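Local coordinates for flagellar brake protein YcgR (Escherichia coli K-12, PDB 5Y6H) that acts as a c-di-GMP-dependent flagellar brake that binds motor components and slows swimming, represented here by its N-terminal domain, which is involved in FliG binding, at residues 44-48 with 49-53; 14-17 with 18-22. One frame throughout, in Å; residues are numbered along the deposited sequence.

Contact 1: 44-48 with 49-53; sequences LAITP and DKLVL
Val52 O takes two backbone amides of the facing strand: a bond of 2.8 Å from Leu44 N, lying nearly along the C=O axis, and a weak one of 3.4 Å from Ala45 N. With Leu44 and Ala45 both opposite Val52, this is a classic beta bulge in one arm of an antiparallel hairpin. Nearer the turn, Val52 N gives a nearly straight bond (172°) to Ala45 O, and Thr47 N donates to Lys50 O at 3.0 Å. At the turn, Thr47 OG1 sits between its own backbone N and carbonyl carbon (chi1 80°), which places it to accept Asp49 N at 3.1 Å. Side chains pair on both faces of the hairpin. Ala45 CB rests on Val52 CG2 at 3.9 Å, while on the other face Ile46 and Leu51 run side by side in the same direction, with Ile46 CD1 3.9 Å from Leu51 CG. In the domain, strand 97-102 continues the sheet on the other edge of 50-53, through backbone bonds of Thr102 with Leu51 and Phe100 with Leu53, Tyr94 of strand 90-94 packs on Ala45 and Val52, and helix 13-26 meets Ile46 through Leu17 and His24.

Contact 2: 14-17 with 18-22; sequences LAVL and GVLRD
Residues 14-17 and 18-22 form successive turns of one alpha helix, joined by i to i+4 backbone hydrogen bonds. Gly18 N donates to Leu14 O, Leu20 N to Val16 O and Arg21 N to Leu17 O, the last at 2.9 Å; the bond from Val19 N to Ala15 O is weak at 3.4 Å. One side of this amphipathic helix carries Val16, Val19 and Leu20, all buried. Val16 and Leu20 lie alongside each other, pointing the same way, and meet through Val16 CG1 and Leu20 CD1 at 4.1 Å. Leu108 of strand 108-111 touches all three, and Phe84 of strand 80-86 adds to the cover of Leu20. Leu17 and Arg21 make a different pair, their side chains crossing one turn apart. Leu17 CG lies opposite its own backbone N (chi1 -173°), beside the carbonyl carbon, and from there the isobutyl group meets the arginine chain, with CG 4.0 Å from Arg21 NE. Replacing Leu17 with an alanine would probably leave the Arg21 guanidinium without this apolar neighbour and freer to turn. Arg21 CG passes 3.1 Å from Leu17 O; the bend that follows at chi2 (-102°) turns the rest of the chain along Leu17, and the guanidinium is set obliquely to Leu17 CD2, which approaches NH2 to 3.9 Å.

Contact 2 comes first along the chain, in helix 13-26, and contact 1 follows in the hairpin of strands 37-47 and 50-54; their centres lie about 11 Å apart. Both belong to the PilZN domain, whose antiparallel sheet receives the helix on the face that carries Ile46. The two contacts meet directly at the hairpin turn. Pro48 packs against the Leu17-Arg21 pair, with Pro48 CD 3.7 Å from Arg21 NH2 and Pro48 CA 3.9 Å from Leu17 CD2, and Leu20 also touches Ile46. The helix thus packs at once on the turn and on the strand leading into it, within the domain that takes part in FliG binding.

Contact 1: 44-48 with 49-53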
loop_
_atom_site.group_PDB
_atom_site.type_symbol
_atom_site.label_atom_id
_atom_site.label_comp_id
_atom_site.label_asym_id
_atom_site.label_seq_id
_atom_site.Cartn_x
_atom_site.Cartn_y
_atom_site.Cartn_z
ATOM N N LEU A 44 5.384 3.041 5.979
ATOM C CA LEU A 44 6.261 3.358 7.102
ATOM C C LEU A 44 7.389 2.348 7.250
ATOM O O LEU A 44 8.511 2.713 7.619
ATOM C CB LEU A 44 5.449 3.414 8.397
ATOM C CG LEU A 44 4.445 4.563 8.512
ATOM C CD1 LEU A 44 3.662 4.462 9.808
ATOM C CD2 LEU A 44 5.151 5.904 8.417
ATOM N N ALA A 45 7.108 1.074 6.987
ATOM C CA ALA A 45 8.087 0.024 7.205
ATOM C C ALA A 45 7.801 -1.130 6.258
ATOM O O ALA A 45 6.658 -1.342 5.840
ATOM C CB ALA A 45 8.067 -0.455 8.660
ATOM N N ILE A 46 8.852 -1.879 5.930
ATOM C CA ILE A 46 8.758 -2.978 4.977
ATOM C C ILE A 46 9.689 -4.104 5.414
ATOM O O ILE A 46 10.835 -3.858 5.809
ATOM C CB ILE A 46 9.077 -2.512 3.539
ATOM C CG1 ILE A 46 8.934 -3.667 2.545
ATOM C CG2 ILE A 46 10.462 -1.865 3.457
ATOM C CD1 ILE A 46 7.502 -4.155 2.381
ATOM N N THR A 47 9.176 -5.339 5.384
ATOM C CA THR A 47 9.964 -6.557 5.539
ATOM C C THR A 47 9.487 -7.538 4.473
ATOM O O THR A 47 8.467 -7.277 3.823
ATOM C CB THR A 47 9.818 -7.166 6.942
ATOM O OG1 THR A 47 8.597 -7.912 7.018
ATOM C CG2 THR A 47 9.836 -6.095 8.030
ATOM N N PRO A 48 10.178 -8.661 4.246
ATOM C CA PRO A 48 9.652 -9.648 3.289
ATOM C C PRO A 48 8.275 -10.174 3.651
ATOM O O PRO A 48 7.589 -10.721 2.778
ATOM C CB PRO A 48 10.703 -10.766 3.323
ATOM C CG PRO A 48 11.959 -10.069 3.700
ATOM C CD PRO A 48 11.540 -9.015 4.691
ATOM N N ASP A 49 7.837 -10.014 4.900
ATOM C CA ASP A 49 6.582 -10.591 5.350
ATOM C C ASP A 49 5.519 -9.568 5.733
ATOM O O ASP A 49 4.383 -9.970 6.006
ATOM C CB ASP A 49 6.830 -11.524 6.543
ATOM C CG ASP A 49 7.627 -12.756 6.165
ATOM O OD1 ASP A 49 8.415 -13.235 7.007
ATOM O OD2 ASP A 49 7.466 -13.243 5.026
ATOM N N LYS A 50 5.831 -8.270 5.751
ATOM C CA LYS A 50 4.840 -7.326 6.253
ATOM C C LYS A 50 5.058 -5.929 5.684
ATOM O O LYS A 50 6.184 -5.527 5.380
ATOM C CB LYS A 50 4.854 -7.284 7.788
ATOM C CG LYS A 50 5.645 -6.133 8.389
ATOM C CD LYS A 50 5.560 -6.139 9.909
ATOM C CE LYS A 50 6.893 -5.760 10.533
ATOM N NZ LYS A 50 6.793 -5.619 12.013
ATOM N N LEU A 51 3.949 -5.204 5.538
ATOM C CA LEU A 51 3.930 -3.777 5.248
ATOM C C LEU A 51 3.259 -3.060 6.409
ATOM O O LEU A 51 2.208 -3.496 6.888
ATOM C CB LEU A 51 3.144 -3.458 3.965
ATOM C CG LEU A 51 3.659 -3.777 2.563
ATOM C CD1 LEU A 51 3.798 -5.270 2.353
ATOM C CD2 LEU A 51 2.714 -3.175 1.521
ATOM N N VAL A 52 3.848 -1.953 6.850
ATOM C CA VAL A 52 3.256 -1.101 7.879
ATOM C C VAL A 52 2.862 0.212 7.220
ATOM O O VAL A 52 3.710 0.889 6.629
ATOM C CB VAL A 52 4.219 -0.864 9.051
ATOM C CG1 VAL A 52 3.525 -0.085 10.155
ATOM C CG2 VAL A 52 4.747 -2.187 9.583
ATOM N N LEU A 53 1.581 0.575 7.323
ATOM C CA LEU A 53 1.030 1.745 6.650
ATOM C C LEU A 53 0.492 2.744 7.668
ATOM O O LEU A 53 -0.117 2.356 8.669
ATOM C CB LEU A 53 -0.093 1.344 5.682
ATOM C CG LEU A 53 0.235 0.236 4.677
ATOM C CD1 LEU A 53 -1.024 -0.273 3.991
ATOM C CD2 LEU A 53 1.244 0.725 3.643
#

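Contact 2: 14-17 with 18-22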
loop_
_atom_site.group_PDB
_atom_site.type_symbol
_atom_site.label_atom_id
_atom_site.label_comp_id
_atom_site.label_asym_id
_atom_site.label_seq_id
_atom_site.Cartn_x
_atom_site.Cartn_y
_atom_site.Cartn_z
ATOM N N LEU A 14 10.135 -11.802 -5.515
ATOM C CA LEU A 14 11.343 -10.983 -5.454
ATOM C C LEU A 14 11.128 -9.647 -6.154
ATOM O O LEU A 14 11.515 -8.592 -5.637
ATOM C CB LEU A 14 12.527 -11.727 -6.076
ATOM C CG LEU A 14 12.908 -13.088 -5.490
ATOM C CD1 LEU A 14 13.996 -13.738 -6.331
ATOM C CD2 LEU A 14 13.357 -12.946 -4.045
ATOM N N ALA A 15 10.510 -9.676 -7.338
ATOM C CA ALA A 15 10.273 -8.448 -8.088
ATOM C C ALA A 15 9.274 -7.546 -7.377
ATOM O O ALA A 15 9.417 -6.317 -7.399
ATOM C CB ALA A 15 9.786 -8.783 -9.498
ATOM N N VAL A 16 8.250 -8.138 -6.752
ATOM C CA VAL A 16 7.265 -7.349 -6.012
ATOM C C VAL A 16 7.927 -6.650 -4.832
ATOM O O VAL A 16 7.743 -5.446 -4.615
ATOM C CB VAL A 16 6.095 -8.238 -5.549
ATOM C CG1 VAL A 16 5.237 -7.497 -4.515
ATOM C CG2 VAL A 16 5.251 -8.668 -6.737
ATOM N N LEU A 17 8.708 -7.401 -4.049
ATOM C CA LEU A 17 9.362 -6.815 -2.885
ATOM C C LEU A 17 10.346 -5.725 -3.294
ATOM O O LEU A 17 10.483 -4.714 -2.598
ATOM C CB LEU A 17 10.059 -7.908 -2.070
ATOM C CG LEU A 17 10.652 -7.496 -0.718
ATOM C CD1 LEU A 17 9.566 -6.942 0.184
ATOM C CD2 LEU A 17 11.338 -8.675 -0.055
ATOM N N GLY A 18 11.029 -5.901 -4.430
ATOM C CA GLY A 18 11.976 -4.888 -4.873
ATOM C C GLY A 18 11.333 -3.533 -5.098
ATOM O O GLY A 18 11.895 -2.499 -4.727
ATOM N N VAL A 19 10.141 -3.517 -5.698
ATOM C CA VAL A 19 9.435 -2.255 -5.905
ATOM C C VAL A 19 9.015 -1.656 -4.570
ATOM O O VAL A 19 9.101 -0.439 -4.364
ATOM C CB VAL A 19 8.224 -2.460 -6.834
ATOM C CG1 VAL A 19 7.409 -1.174 -6.937
ATOM C CG2 VAL A 19 8.675 -2.925 -8.211
ATOM N N LEU A 20 8.551 -2.501 -3.645
ATOM C CA LEU A 20 8.113 -2.009 -2.344
ATOM C C LEU A 20 9.275 -1.411 -1.561
ATOM O O LEU A 20 9.102 -0.418 -0.843
ATOM C CB LEU A 20 7.455 -3.142 -1.555
ATOM C CG LEU A 20 6.132 -3.665 -2.121
ATOM C CD1 LEU A 20 5.669 -4.892 -1.346
ATOM C CD2 LEU A 20 5.061 -2.579 -2.107
ATOM N N ARG A 21 10.469 -2.002 -1.689
ATOM C CA ARG A 21 11.650 -1.431 -1.049
ATOM C C ARG A 21 11.939 -0.034 -1.585
ATOM O O ARG A 21 12.262 0.878 -0.814
ATOM C CB ARG A 21 12.866 -2.339 -1.256
ATOM C CG ARG A 21 12.716 -3.746 -0.698
ATOM C CD ARG A 21 13.454 -3.914 0.612
ATOM N NE ARG A 21 13.586 -5.318 0.988
ATOM C CZ ARG A 21 13.650 -5.742 2.244
ATOM N NH1 ARG A 21 13.592 -4.864 3.237
ATOM N NH2 ARG A 21 13.772 -7.036 2.509
ATOM N N ASP A 22 11.832 0.150 -2.904
ATOM C CA ASP A 22 12.037 1.472 -3.492
ATOM C C ASP A 22 10.962 2.450 -3.032
ATOM O O ASP A 22 11.249 3.628 -2.783
ATOM C CB ASP A 22 12.039 1.380 -5.020
ATOM C CG ASP A 22 13.373 0.924 -5.585
ATOM O OD1 ASP A 22 14.355 0.815 -4.822
ATOM O OD2 ASP A 22 13.438 0.677 -6.807
#